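Galectin-1 (Bufo arenarum, PDB 1A78) binds beta-galactosides, probably also a range of complex carbohydrates, as a homodimeric lectin, and may regulate apoptosis and cell differentiation. Local coordinates at residues Glu19-Ile24 with Glu85-Phe90. Numbering follows the deposited sequence.
Sequences EIKGSI and EVMVCF
Ile20 pairs with Val88, and Gly22 with Val86, as antiparallel hydrogen-bonded pairs joining strands 19-23 and 85-90, whose axes come within 4.6 Å. Each pair is closed by two backbone bonds, such as Ile20 N to Val88 O at 2.8 Å. All four carbonyl oxygens also receive a CA-H contact, such as Met87 CA to Ile20 O at 3.2 Å. The strands are neighbours inside a five-stranded antiparallel sheet, with strand 127-133 beyond the first and strand 96-101 beyond the second.

Glu19, Lys21, Ser23, Glu85, Met87 and Cys89 share one face. Met87 stands opposite Lys21 and also touches Glu19. Met87 CG is anti to its backbone N (chi1 173°) and meets Glu19 CG at 3.8 Å. Met87 SD touches Lys21 CE at 3.8 Å, and the two side chains run side by side. Lys21 bends at chi3, and its NZ forms a salt bridge with Glu19 OE2 at 3.2 Å. Cys89 SG packs on Glu19 CG at 3.6 Å. A bound dithiothreitol, probably from the crystallisation liquor, sits by Cys89 and makes a weak hydrogen bond with Glu19 OE1. At the other end Ser23 OG rests against Glu85 CG.

Ile20, Val86 and Val88 turn to the opposite, buried face. Ile20 CD1 reaches the edge of the Phe90 ring, near its plane, 4.4 Å from Phe90 CE1. Phe90 also packs on Val33 and Leu35 of the other sheet of the galectin beta-sandwich.

The chemistry is thus divided by face. The apolar side chains of the pair face the interior, while the Glu19-Lys21 ion pair lies beside the Met87 thioether on the outer face.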
ATOM      1  N   GLU A  19      -7.648   6.153  -2.409  1.00 27.32           N
ATOM      2  CA  GLU A  19      -7.748   6.189  -3.848  1.00 30.24           C
ATOM      3  C   GLU A  19      -6.748   5.182  -4.390  1.00 31.21           C
ATOM      4  O   GLU A  19      -5.563   5.248  -4.050  1.00 32.34           O
ATOM      5  CB  GLU A  19      -7.381   7.590  -4.350  1.00 34.36           C
ATOM      6  CG  GLU A  19      -7.135   7.687  -5.862  1.00 41.03           C
ATOM      7  CD  GLU A  19      -6.269   8.882  -6.242  1.00 44.57           C
ATOM      8  OE1 GLU A  19      -6.805  10.009  -6.360  1.00 48.09           O
ATOM      9  OE2 GLU A  19      -5.044   8.690  -6.422  1.00 46.00           O
ATOM     10  N   ILE A  20      -7.216   4.237  -5.198  1.00 31.38           N
ATOM     11  CA  ILE A  20      -6.343   3.238  -5.794  1.00 32.99           C
ATOM     12  C   ILE A  20      -6.153   3.598  -7.256  1.00 34.74           C
ATOM     13  O   ILE A  20      -7.047   4.155  -7.870  1.00 36.39           O
ATOM     14  CB  ILE A  20      -6.911   1.798  -5.654  1.00 32.77           C
ATOM     15  CG1 ILE A  20      -6.519   1.203  -4.302  1.00 31.70           C
ATOM     16  CG2 ILE A  20      -6.335   0.881  -6.725  1.00 33.62           C
ATOM     17  CD1 ILE A  20      -7.180   1.847  -3.136  1.00 32.50           C
ATOM     18  N   LYS A  21      -4.974   3.316  -7.797  1.00 36.04           N
ATOM     19  CA  LYS A  21      -4.662   3.618  -9.184  1.00 36.23           C
ATOM     20  C   LYS A  21      -3.862   2.431  -9.691  1.00 36.73           C
ATOM     21  O   LYS A  21      -2.969   1.939  -8.992  1.00 34.64           O
ATOM     22  CB  LYS A  21      -3.823   4.877  -9.246  1.00 39.38           C
ATOM     23  CG  LYS A  21      -4.014   5.681 -10.495  1.00 46.34           C
ATOM     24  CD  LYS A  21      -3.280   6.998 -10.358  1.00 53.17           C
ATOM     25  CE  LYS A  21      -3.685   7.695  -9.051  1.00 56.81           C
ATOM     26  NZ  LYS A  21      -2.795   8.843  -8.681  1.00 59.51           N
ATOM     27  N   GLY A  22      -4.218   1.929 -10.870  1.00 36.89           N
ATOM     28  CA  GLY A  22      -3.521   0.782 -11.403  1.00 36.25           C
ATOM     29  C   GLY A  22      -3.804   0.563 -12.866  1.00 38.56           C
ATOM     30  O   GLY A  22      -4.459   1.385 -13.508  1.00 38.49           O
ATOM     31  N   SER A  23      -3.280  -0.533 -13.402  1.00 39.45           N
ATOM     32  CA  SER A  23      -3.480  -0.872 -14.799  1.00 43.01           C
ATOM     33  C   SER A  23      -4.295  -2.144 -15.012  1.00 43.94           C
ATOM     34  O   SER A  23      -4.076  -3.173 -14.350  1.00 42.68           O
ATOM     35  CB  SER A  23      -2.143  -0.990 -15.526  1.00 43.38           C
ATOM     36  OG  SER A  23      -1.618   0.290 -15.801  1.00 48.92           O
ATOM     37  N   ILE A  24      -5.256  -2.032 -15.928  1.00 44.52           N
ATOM     38  CA  ILE A  24      -6.139  -3.119 -16.310  1.00 44.47           C
ATOM     39  C   ILE A  24      -5.486  -3.844 -17.469  1.00 45.18           C
ATOM     40  O   ILE A  24      -5.066  -3.212 -18.443  1.00 44.91           O
ATOM     41  CB  ILE A  24      -7.496  -2.602 -16.850  1.00 44.09           C
ATOM     42  CG1 ILE A  24      -8.249  -1.797 -15.795  1.00 44.01           C
ATOM     43  CG2 ILE A  24      -8.354  -3.769 -17.319  1.00 43.60           C
ATOM     44  CD1 ILE A  24      -9.639  -1.389 -16.260  1.00 44.50           C
ATOM     45  N   GLU A  85      -5.494   2.263 -17.771  1.00 42.49           N
ATOM     46  CA  GLU A  85      -5.318   2.610 -16.364  1.00 44.51           C
ATOM     47  C   GLU A  85      -6.614   3.001 -15.667  1.00 44.25           C
ATOM     48  O   GLU A  85      -7.459   3.670 -16.255  1.00 47.71           O
ATOM     49  CB  GLU A  85      -4.359   3.786 -16.235  1.00 47.89           C
ATOM     50  CG  GLU A  85      -2.900   3.445 -16.434  1.00 55.37           C
ATOM     51  CD  GLU A  85      -1.979   4.459 -15.760  1.00 59.78           C
ATOM     52  OE1 GLU A  85      -1.959   4.492 -14.499  1.00 60.17           O
ATOM     53  OE2 GLU A  85      -1.275   5.205 -16.491  1.00 61.07           O
ATOM     54  N   VAL A  86      -6.765   2.629 -14.402  1.00 42.09           N
ATOM     55  CA  VAL A  86      -7.956   3.001 -13.664  1.00 40.89           C
ATOM     56  C   VAL A  86      -7.606   3.689 -12.365  1.00 41.11           C
ATOM     57  O   VAL A  86      -6.509   3.499 -11.830  1.00 41.29           O
ATOM     58  CB  VAL A  86      -8.831   1.791 -13.328  1.00 42.00           C
ATOM     59  CG1 VAL A  86      -9.443   1.260 -14.576  1.00 44.36           C
ATOM     60  CG2 VAL A  86      -8.023   0.710 -12.638  1.00 41.07           C
ATOM     61  N   MET A  87      -8.560   4.446 -11.840  1.00 39.90           N
ATOM     62  CA  MET A  87      -8.391   5.135 -10.573  1.00 40.41           C
ATOM     63  C   MET A  87      -9.761   5.214  -9.896  1.00 39.70           C
ATOM     64  O   MET A  87     -10.703   5.769 -10.463  1.00 43.76           O
ATOM     65  CB  MET A  87      -7.804   6.512 -10.816  1.00 43.73           C
ATOM     66  CG  MET A  87      -7.737   7.381  -9.607  1.00 49.01           C
ATOM     67  SD  MET A  87      -7.087   9.011 -10.055  1.00 60.87           S
ATOM     68  CE  MET A  87      -7.023   8.937 -11.877  1.00 56.55           C
ATOM     69  N   VAL A  88      -9.888   4.595  -8.724  1.00 36.57           N
ATOM     70  CA  VAL A  88     -11.144   4.565  -7.973  1.00 33.80           C
ATOM     71  C   VAL A  88     -10.874   5.096  -6.562  1.00 32.07           C
ATOM     72  O   VAL A  88      -9.793   4.874  -6.016  1.00 32.72           O
ATOM     73  CB  VAL A  88     -11.723   3.081  -7.847  1.00 34.03           C
ATOM     74  CG1 VAL A  88     -13.186   3.103  -7.387  1.00 32.47           C
ATOM     75  CG2 VAL A  88     -11.601   2.320  -9.162  1.00 33.44           C
ATOM     76  N   CYS A  89     -11.862   5.750  -5.962  1.00 28.83           N
ATOM     77  CA  CYS A  89     -11.730   6.272  -4.617  1.00 29.34           C
ATOM     78  C   CYS A  89     -12.911   5.792  -3.802  1.00 27.76           C
ATOM     79  O   CYS A  89     -14.020   5.655  -4.314  1.00 26.56           O
ATOM     80  CB  CYS A  89     -11.691   7.783  -4.639  1.00 31.04           C
ATOM     81  SG  CYS A  89     -10.685   8.367  -5.976  1.00 46.82           S
ATOM     82  N   PHE A  90     -12.645   5.488  -2.540  1.00 26.04           N
ATOM     83  CA  PHE A  90     -13.640   4.992  -1.617  1.00 24.28           C
ATOM     84  C   PHE A  90     -13.573   5.863  -0.395  1.00 24.59           C
ATOM     85  O   PHE A  90     -12.527   5.984   0.238  1.00 25.99           O
ATOM     86  CB  PHE A  90     -13.317   3.549  -1.191  1.00 21.42           C
ATOM     87  CG  PHE A  90     -13.035   2.643  -2.318  1.00 18.95           C
ATOM     88  CD1 PHE A  90     -11.760   2.551  -2.840  1.00 20.90           C
ATOM     89  CD2 PHE A  90     -14.059   1.901  -2.898  1.00 21.79           C
ATOM     90  CE1 PHE A  90     -11.498   1.735  -3.943  1.00 23.56           C
ATOM     91  CE2 PHE A  90     -13.818   1.076  -4.002  1.00 18.97           C
ATOM     92  CZ  PHE A  90     -12.542   0.993  -4.529  1.00 22.74           C
TER